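Local coordinates for protein LysR family transcriptional regulator (Vibrio vulnificus, PDB 5FHK) that probably acts as a sequence-specific DNA-binding transcription factor of the LysR family controlling virulence genes, represented here by its regulatory domain, at residues N27-M30 and E35-I38; S44-L49 and I57-P62; P91-A96 and H100-L105; K158-I161 and S165-R168. All blocks are in the same frame, centred on the assembly; numbering follows the deposited sequence.

In the fold
The four contacts follow one another along a single regulatory domain of the LysR substrate-binding type, which has a periplasmic-binding-protein fold of two lobes. Contacts 1 and 2 share one lobe, their centres about 22 Å apart: contact 1 sets helix 18-32 against the chain leading into strand 38-43, and contact 2 closes a loop over strand 56-60. Contacts 3 and 4 belong to the other lobe, with centres about 17 Å apart and nearest atoms about 7 Å from each other. Between contacts 1 and 3, on opposite sides of the chain's centre, the centres lie about 45 Å apart. Of the four, contact 1 also meets the second subunit.

Contact 1 (N27-M30 and E35-I38); sequences NGFM and EINI
Phe29 reaches from helix 18-32 to Ile36, just before strand 38-43, and Ile38, its first residue. Its CG stands anti to the backbone N (chi1 170°), which carries the far end of the ring across to Ile36 and Ile38. CZ meets CD1 of Ile36 at 3.7 Å, and the neighbouring ring carbon CE2 lies 3.9 Å from CG2 of the same residue, so both branches of Ile36 take part. The side chains of Phe29 and Ile36 cross at about a right angle. Ile38 comes in beside this pair: its CD1 is 4.1 Å from Phe29 CE2, while its CG1 sits 4.1 Å from CG of Met30. A bend at chi2 (-84°) folds CD1 of Ile38 back, whereas Ile36 extends its longer branch. Met30 touches with the early part of its chain, through CG.

All four side chains are buried, and the contact is wholly apolar. Phe197 meets Phe29 edge-to-face, and Ile9 of strand 9-14 packs on both isoleucines. Phe131 of the second subunit packs on Met30 and Ile38, and a strand of that subunit pairs in parallel at Ile38, carrying the sheet across the interface. This is helix-on-sheet packing within a beta-alpha-beta unit, strand 9-14, helix 18-32 and parallel strand 38-43, of the periplasmic-binding-protein fold.

Contact 2 (S44-L49 and I57-P62); sequences SNADQL and IFRVGP
Ala46 presses its CB against the side chain of Arg59, 3.4 Å from NE and 3.8 Å from CB of the arginine. The methyl lies at the edge of the guanidinium, near its plane, while Asp47 uses a face of the same group. Its carboxylate oxygen OD2 stands 3.0 Å from NH2 of Arg59 and well out of the guanidinium plane, which makes this a salt bridge of charge alone, with no N-H directed at the oxygen. The two flat groups are inclined by 31°, and the side chains that carry them cross at about a right angle. Arg59 starts with CG wedged between its backbone N and carbonyl carbon (chi1 74°); the chain bends again at chi3 (-44°) on its way to Asp47. The exact placement of the guanidinium is doubtful, because its NH1 end is modelled too close to Gly61. Asp47 is exposed, so solvent would probably weaken the attraction.

Toward Leu49 and Ile57 the contact turns apolar. These two side chains slide past each other in opposite directions: CD1 of the leucine is 3.7 Å from CD1 of the isoleucine and 4.1 Å from its CG2, and Leu49 CB is 4.1 Å from Ile57 CD1. Weak backbone bonds, Gln48 N to Asn45 O and Leu49 N to Ala46 O, help give the loop its turn.

The loop follows strand 38-43 and lies over strand 56-60, whose backbone bonds to strand 9-14 at Ser12 and to strand 178-185 at Tyr181 and Leu183. Leu49 also packs on Trp54 and on Ser12, and Arg59 on Leu183.

Contact 3 (P91-A96 and H100-L105); sequences PMPTHA and HDHFLL
His102 meets the other segment with the outer end of its imidazole, where Pro91, Met92 and Pro93 gather. The carbonyl oxygen of Pro91 lies in plane at the ring edge, 3.3 Å from both NE2 and CE1 of His102. On the other nitrogen, ND1 is hydrogen-bonded to the hydroxyl of Tyr86, from helix 84-87, which also bonds the backbone N of Phe103. That bond helps set how the imidazole is turned, with its NE2/CE1 edge toward Pro91 O.

The loop between helix 84-87 and strand 104-107 is drawn in here beside the sheet of this lobe of the LysR regulatory domain: Phe103 and Leu105 make backbone bonds to Ile149, and the side chain of Ile149 lies against His102.

The van der Waals contacts come from Pro93 and Met92. Pro93 crosses the imidazole obliquely, its CD 3.3 Å from NE2 and 3.6 Å from CE1 of His102, with CG of Pro93 3.9 Å from NE2 of His102. Met92 starts out pointing away, but bends at chi2 (-59°) and again at chi3 (101°) bring its methyl back, so that CE lies 3.8 Å from CE1 of His102. The sulfur makes a looser sulfur-aromatic approach, with SD 5.4 Å from the centroid of the His102 ring and 51° off its normal. Ile169 packs on both Met92 and Pro93.

Contact 4 (K158-I161 and S165-R168); sequences KEYI and SLVR
Tyr160 O, on helix 158-163, is the acceptor that ties this contact together. The backbone N of Leu166 donates to it at 3.2 Å with a nearly straight N-H (177°), approaching from above the carbonyl plane, 57° out of it, and not along a lone pair. Ser165 adds a weak bond from OG, 3.3 Å from Tyr160 O. Its OG, held between the backbone N and the carbonyl carbon (chi1 45°), also sits 3.3 Å from CD2 of the Tyr160 ring.

Side chains pack beside these bonds. Leu166 and Tyr160 lie side by side, pointing the same way, with CD1 of the leucine 3.6 Å from CB of the tyrosine. Ile161 sends CD1 to the carbonyl oxygen of Leu166, at 3.8 Å.

Polar ends of other side chains find partners beyond the two segments: Glu159 forms a salt bridge with Arg20, and Arg168 NH2 bonds to Trp173 O. Cys143 and Ser144 of helix 136-144 pack on Leu166. Chemically, one helical carbonyl takes a straight backbone N-H and a weak hydroxyl bond from the chain just past the helix, tying the loop that leads into strand 167-168 back to helix 158-163, with apolar carbons packed alongside.

Contact 1 (N27-M30 and E35-I38)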
# COMPACT_ATOMS: atom_id res chain seq x y z
N ASN A 27 11.76 -1.06 11.88
CA ASN A 27 11.82 0.14 12.71
C ASN A 27 12.68 -0.09 13.94
O ASN A 27 13.45 0.79 14.35
CB ASN A 27 10.39 0.59 13.10
CG ASN A 27 9.63 1.27 11.95
OD1 ASN A 27 10.25 1.88 11.07
ND2 ASN A 27 8.28 1.17 11.98
N GLY A 28 12.65 -1.31 14.49
CA GLY A 28 13.51 -1.61 15.62
C GLY A 28 14.98 -1.62 15.23
O GLY A 28 15.84 -1.20 16.00
N PHE A 29 15.28 -2.07 14.01
CA PHE A 29 16.67 -2.09 13.59
C PHE A 29 17.19 -0.68 13.39
O PHE A 29 18.28 -0.33 13.86
CB PHE A 29 16.81 -2.91 12.32
CG PHE A 29 18.16 -2.80 11.68
CD1 PHE A 29 19.21 -3.56 12.14
CD2 PHE A 29 18.39 -1.89 10.68
CE1 PHE A 29 20.44 -3.45 11.56
CE2 PHE A 29 19.64 -1.77 10.09
CZ PHE A 29 20.66 -2.55 10.53
N MET A 30 16.41 0.15 12.68
CA MET A 30 16.83 1.52 12.41
C MET A 30 17.00 2.28 13.71
O MET A 30 17.85 3.18 13.82
CB MET A 30 15.79 2.23 11.54
CG MET A 30 15.78 1.73 10.09
SD MET A 30 14.84 2.81 8.99
CE MET A 30 13.18 2.18 9.18
N GLU A 35 22.96 5.20 12.47
CA GLU A 35 23.97 5.51 11.47
C GLU A 35 23.76 4.76 10.16
O GLU A 35 24.34 5.14 9.14
CB GLU A 35 25.37 5.20 12.02
CG GLU A 35 25.59 3.73 12.37
CD GLU A 35 25.02 3.33 13.73
OE1 GLU A 35 24.43 4.18 14.43
OE2 GLU A 35 25.15 2.15 14.09
N ILE A 36 22.94 3.70 10.16
CA ILE A 36 22.72 2.88 8.97
C ILE A 36 21.51 3.39 8.21
O ILE A 36 20.47 3.69 8.81
CB ILE A 36 22.55 1.40 9.38
CG1 ILE A 36 23.83 0.91 10.08
CG2 ILE A 36 22.18 0.54 8.18
CD1 ILE A 36 23.78 -0.57 10.46
N ASN A 37 21.64 3.49 6.89
CA ASN A 37 20.54 3.91 6.02
C ASN A 37 19.95 2.70 5.30
O ASN A 37 20.68 1.79 4.89
CB ASN A 37 20.99 4.94 4.98
CG ASN A 37 21.62 6.19 5.61
OD1 ASN A 37 21.05 6.82 6.50
ND2 ASN A 37 22.82 6.55 5.14
N ILE A 38 18.63 2.73 5.09
CA ILE A 38 17.89 1.67 4.40
C ILE A 38 17.20 2.24 3.17
O ILE A 38 16.58 3.31 3.25
CB ILE A 38 16.84 1.02 5.32
CG1 ILE A 38 17.49 0.46 6.57
CG2 ILE A 38 16.06 -0.06 4.54
CD1 ILE A 38 18.07 -0.90 6.37

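Contact 2 (S44-L49 and I57-P62)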
# COMPACT_ATOMS: atom_id res chain seq x y z
N SER A 44 6.55 -7.43 -6.17
CA SER A 44 5.50 -8.39 -6.50
C SER A 44 6.02 -9.76 -6.96
O SER A 44 5.54 -10.79 -6.48
CB SER A 44 4.58 -7.82 -7.59
OG SER A 44 3.77 -6.78 -7.07
N ASN A 45 6.96 -9.79 -7.91
CA ASN A 45 7.52 -11.05 -8.42
C ASN A 45 9.02 -11.08 -8.11
O ASN A 45 9.82 -10.45 -8.80
CB ASN A 45 7.24 -11.22 -9.92
CG ASN A 45 7.59 -9.98 -10.73
OD1 ASN A 45 7.39 -8.85 -10.28
ND2 ASN A 45 8.12 -10.19 -11.93
N ALA A 46 9.38 -11.81 -7.06
CA ALA A 46 10.76 -11.90 -6.62
C ALA A 46 11.58 -12.91 -7.41
O ALA A 46 12.81 -12.94 -7.27
CB ALA A 46 10.80 -12.26 -5.13
N ASP A 47 10.92 -13.74 -8.22
CA ASP A 47 11.67 -14.60 -9.13
C ASP A 47 12.32 -13.81 -10.25
O ASP A 47 13.23 -14.33 -10.91
CB ASP A 47 10.77 -15.69 -9.72
CG ASP A 47 10.26 -16.66 -8.66
OD1 ASP A 47 9.16 -17.21 -8.84
OD2 ASP A 47 10.97 -16.87 -7.65
N GLN A 48 11.87 -12.58 -10.49
CA GLN A 48 12.47 -11.72 -11.50
C GLN A 48 13.55 -10.80 -10.95
O GLN A 48 14.14 -10.02 -11.71
CB GLN A 48 11.38 -10.89 -12.18
CG GLN A 48 10.80 -11.59 -13.39
CD GLN A 48 11.89 -12.11 -14.30
OE1 GLN A 48 12.08 -13.32 -14.43
NE2 GLN A 48 12.63 -11.20 -14.93
N LEU A 49 13.86 -10.88 -9.66
CA LEU A 49 14.96 -10.07 -9.15
C LEU A 49 16.31 -10.71 -9.45
O LEU A 49 16.45 -11.93 -9.51
CB LEU A 49 14.83 -9.84 -7.65
CG LEU A 49 13.56 -9.16 -7.16
CD1 LEU A 49 13.38 -9.47 -5.64
CD2 LEU A 49 13.62 -7.67 -7.44
N ILE A 57 16.83 -9.93 0.53
CA ILE A 57 15.57 -10.09 -0.17
C ILE A 57 14.67 -10.90 0.75
O ILE A 57 15.06 -11.99 1.20
CB ILE A 57 15.75 -10.75 -1.55
CG1 ILE A 57 16.29 -9.71 -2.55
CG2 ILE A 57 14.41 -11.26 -2.11
CD1 ILE A 57 16.64 -10.26 -3.97
N PHE A 58 13.51 -10.33 1.09
CA PHE A 58 12.42 -11.04 1.74
C PHE A 58 11.36 -11.35 0.71
O PHE A 58 10.91 -10.46 -0.02
CB PHE A 58 11.81 -10.22 2.89
CG PHE A 58 12.82 -9.81 3.91
CD1 PHE A 58 13.65 -8.73 3.69
CD2 PHE A 58 12.97 -10.52 5.09
CE1 PHE A 58 14.61 -8.35 4.63
CE2 PHE A 58 13.92 -10.14 6.03
CZ PHE A 58 14.72 -9.05 5.79
N ARG A 59 10.95 -12.61 0.64
CA ARG A 59 10.05 -13.02 -0.41
C ARG A 59 9.06 -14.03 0.14
O ARG A 59 9.33 -14.69 1.15
CB ARG A 59 10.80 -13.62 -1.60
CG ARG A 59 11.34 -15.01 -1.33
CD ARG A 59 11.89 -15.63 -2.61
NE ARG A 59 11.01 -15.41 -3.75
CZ ARG A 59 10.18 -16.32 -4.25
NH1 ARG A 59 10.11 -17.54 -3.72
NH2 ARG A 59 9.41 -16.03 -5.29
N VAL A 60 7.92 -14.10 -0.52
CA VAL A 60 6.95 -15.16 -0.30
C VAL A 60 7.33 -16.33 -1.21
O VAL A 60 7.64 -16.13 -2.39
CB VAL A 60 5.53 -14.67 -0.60
CG1 VAL A 60 4.55 -15.84 -0.59
CG2 VAL A 60 5.11 -13.61 0.41
N GLY A 61 7.33 -17.54 -0.65
CA GLY A 61 7.61 -18.73 -1.42
C GLY A 61 9.10 -18.98 -1.56
O GLY A 61 9.93 -18.06 -1.50
N PRO A 62 9.46 -20.24 -1.77
CA PRO A 62 10.88 -20.62 -1.80
C PRO A 62 11.56 -20.26 -3.12
O PRO A 62 10.92 -19.99 -4.14
CB PRO A 62 10.84 -22.15 -1.62
CG PRO A 62 9.39 -22.50 -1.31
CD PRO A 62 8.57 -21.41 -1.92

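Contact 3 (P91-A96 and H100-L105)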
# COMPACT_ATOMS: atom_id res chain seq x y z
N PRO A 91 -27.74 -15.52 2.24
CA PRO A 91 -27.44 -16.84 2.80
C PRO A 91 -25.99 -17.19 2.50
O PRO A 91 -25.53 -17.08 1.36
CB PRO A 91 -28.43 -17.78 2.10
CG PRO A 91 -28.77 -17.08 0.82
CD PRO A 91 -28.68 -15.60 1.10
N MET A 92 -25.26 -17.58 3.52
CA MET A 92 -23.84 -17.73 3.28
C MET A 92 -23.56 -19.05 2.57
O MET A 92 -24.33 -20.01 2.69
CB MET A 92 -23.06 -17.66 4.59
CG MET A 92 -22.80 -16.22 5.07
SD MET A 92 -21.86 -15.19 3.89
CE MET A 92 -23.15 -14.21 3.13
N PRO A 93 -22.48 -19.12 1.79
CA PRO A 93 -22.14 -20.38 1.11
C PRO A 93 -21.65 -21.42 2.10
O PRO A 93 -21.04 -21.10 3.12
CB PRO A 93 -21.03 -19.96 0.14
CG PRO A 93 -20.39 -18.81 0.80
CD PRO A 93 -21.49 -18.07 1.50
N THR A 94 -21.94 -22.69 1.79
CA THR A 94 -21.50 -23.79 2.63
C THR A 94 -20.58 -24.78 1.92
O THR A 94 -19.99 -25.63 2.58
CB THR A 94 -22.71 -24.52 3.23
OG1 THR A 94 -23.32 -25.34 2.23
CG2 THR A 94 -23.73 -23.53 3.76
N HIS A 95 -20.41 -24.67 0.60
CA HIS A 95 -19.33 -25.34 -0.10
C HIS A 95 -18.63 -24.32 -1.00
O HIS A 95 -19.24 -23.36 -1.46
CB HIS A 95 -19.85 -26.53 -0.93
CG HIS A 95 -18.77 -27.31 -1.61
ND1 HIS A 95 -18.29 -26.97 -2.86
CD2 HIS A 95 -18.08 -28.40 -1.23
CE1 HIS A 95 -17.35 -27.82 -3.21
NE2 HIS A 95 -17.20 -28.71 -2.24
N ALA A 96 -17.33 -24.54 -1.24
CA ALA A 96 -16.55 -23.57 -2.00
C ALA A 96 -17.06 -23.38 -3.43
O ALA A 96 -16.64 -22.43 -4.09
CB ALA A 96 -15.08 -23.98 -2.03
N HIS A 100 -19.55 -18.93 -6.76
CA HIS A 100 -19.98 -18.38 -8.04
C HIS A 100 -21.20 -17.47 -7.90
O HIS A 100 -21.33 -16.51 -8.67
CB HIS A 100 -20.28 -19.52 -9.00
CG HIS A 100 -19.08 -20.34 -9.34
ND1 HIS A 100 -18.79 -21.54 -8.72
CD2 HIS A 100 -18.07 -20.11 -10.21
CE1 HIS A 100 -17.66 -22.02 -9.20
NE2 HIS A 100 -17.20 -21.18 -10.11
N ASP A 101 -22.06 -17.72 -6.92
CA ASP A 101 -23.30 -16.98 -6.76
C ASP A 101 -23.18 -15.84 -5.76
O ASP A 101 -24.21 -15.34 -5.28
CB ASP A 101 -24.41 -17.94 -6.35
CG ASP A 101 -24.53 -19.11 -7.31
OD1 ASP A 101 -24.52 -18.86 -8.54
OD2 ASP A 101 -24.63 -20.27 -6.85
N HIS A 102 -21.95 -15.40 -5.46
CA HIS A 102 -21.69 -14.36 -4.48
C HIS A 102 -20.84 -13.27 -5.11
O HIS A 102 -20.10 -13.51 -6.07
CB HIS A 102 -20.98 -14.93 -3.24
CG HIS A 102 -21.90 -15.50 -2.22
ND1 HIS A 102 -22.39 -14.75 -1.16
CD2 HIS A 102 -22.43 -16.73 -2.08
CE1 HIS A 102 -23.19 -15.50 -0.43
NE2 HIS A 102 -23.23 -16.71 -0.96
N PHE A 103 -20.94 -12.06 -4.53
CA PHE A 103 -20.07 -10.96 -4.91
C PHE A 103 -18.66 -11.22 -4.38
O PHE A 103 -18.48 -11.37 -3.17
CB PHE A 103 -20.59 -9.63 -4.35
CG PHE A 103 -21.95 -9.20 -4.86
CD1 PHE A 103 -22.08 -8.59 -6.11
CD2 PHE A 103 -23.09 -9.38 -4.09
CE1 PHE A 103 -23.35 -8.19 -6.58
CE2 PHE A 103 -24.33 -8.98 -4.54
CZ PHE A 103 -24.46 -8.38 -5.78
N LEU A 104 -17.68 -11.24 -5.27
CA LEU A 104 -16.30 -11.53 -4.89
C LEU A 104 -15.43 -10.29 -5.05
O LEU A 104 -15.67 -9.46 -5.93
CB LEU A 104 -15.73 -12.68 -5.72
CG LEU A 104 -16.54 -13.97 -5.62
CD1 LEU A 104 -15.86 -15.11 -6.36
CD2 LEU A 104 -16.78 -14.32 -4.16
N LEU A 105 -14.45 -10.16 -4.16
CA LEU A 105 -13.49 -9.07 -4.20
C LEU A 105 -12.10 -9.67 -4.24
O LEU A 105 -11.74 -10.46 -3.36
CB LEU A 105 -13.65 -8.14 -3.00
CG LEU A 105 -15.10 -7.87 -2.61
CD1 LEU A 105 -15.24 -7.27 -1.18
CD2 LEU A 105 -15.76 -6.98 -3.65

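Contact 4 (K158-I161 and S165-R168)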
# COMPACT_ATOMS: atom_id res chain seq x y z
N LYS A 158 -6.29 -10.10 11.11
CA LYS A 158 -6.50 -10.83 12.35
C LYS A 158 -7.18 -9.97 13.41
O LYS A 158 -8.04 -10.46 14.15
CB LYS A 158 -5.19 -11.43 12.87
CG LYS A 158 -4.19 -10.46 13.45
CD LYS A 158 -2.98 -11.27 13.99
CE LYS A 158 -2.59 -12.37 12.97
NZ LYS A 158 -1.14 -12.72 12.97
N GLU A 159 -6.83 -8.68 13.49
CA GLU A 159 -7.55 -7.79 14.40
C GLU A 159 -9.01 -7.64 13.99
O GLU A 159 -9.90 -7.61 14.85
CB GLU A 159 -6.84 -6.42 14.50
CG GLU A 159 -7.18 -5.39 13.43
CD GLU A 159 -6.11 -5.27 12.33
OE1 GLU A 159 -5.51 -6.30 11.94
OE2 GLU A 159 -5.89 -4.14 11.84
N TYR A 160 -9.30 -7.62 12.67
CA TYR A 160 -10.69 -7.59 12.21
C TYR A 160 -11.45 -8.83 12.63
O TYR A 160 -12.65 -8.77 12.95
CB TYR A 160 -10.75 -7.44 10.69
CG TYR A 160 -10.25 -6.13 10.17
CD1 TYR A 160 -8.89 -5.92 9.93
CD2 TYR A 160 -11.14 -5.09 9.89
CE1 TYR A 160 -8.43 -4.70 9.45
CE2 TYR A 160 -10.70 -3.88 9.41
CZ TYR A 160 -9.34 -3.69 9.19
OH TYR A 160 -8.93 -2.46 8.73
N ILE A 161 -10.79 -9.99 12.59
CA ILE A 161 -11.46 -11.23 12.97
C ILE A 161 -11.73 -11.27 14.47
O ILE A 161 -12.83 -11.63 14.91
CB ILE A 161 -10.64 -12.45 12.55
CG1 ILE A 161 -10.44 -12.45 11.03
CG2 ILE A 161 -11.33 -13.71 13.06
CD1 ILE A 161 -11.68 -12.83 10.31
N SER A 165 -15.35 -7.44 13.21
CA SER A 165 -15.71 -6.55 12.11
C SER A 165 -15.64 -7.26 10.76
O SER A 165 -16.26 -6.80 9.80
CB SER A 165 -14.79 -5.31 12.07
OG SER A 165 -13.42 -5.65 12.25
N LEU A 166 -14.86 -8.32 10.65
CA LEU A 166 -14.94 -9.24 9.53
C LEU A 166 -15.19 -10.63 10.10
O LEU A 166 -14.79 -10.92 11.23
CB LEU A 166 -13.66 -9.22 8.67
CG LEU A 166 -13.37 -7.95 7.86
CD1 LEU A 166 -11.94 -7.94 7.34
CD2 LEU A 166 -14.37 -7.76 6.68
N VAL A 167 -15.85 -11.47 9.32
CA VAL A 167 -16.20 -12.83 9.70
C VAL A 167 -15.53 -13.81 8.73
O VAL A 167 -15.50 -13.56 7.52
CB VAL A 167 -17.73 -13.02 9.68
CG1 VAL A 167 -18.10 -14.48 9.77
CG2 VAL A 167 -18.40 -12.22 10.80
N ARG A 168 -15.06 -14.93 9.25
CA ARG A 168 -14.57 -16.01 8.39
C ARG A 168 -15.74 -16.72 7.73
O ARG A 168 -16.71 -17.10 8.39
CB ARG A 168 -13.75 -17.01 9.22
CG ARG A 168 -13.33 -18.27 8.47
CD ARG A 168 -11.86 -18.25 8.24
NE ARG A 168 -11.36 -19.36 7.42
CZ ARG A 168 -10.51 -20.29 7.85
NH1 ARG A 168 -10.07 -20.28 9.10
NH2 ARG A 168 -10.11 -21.25 7.04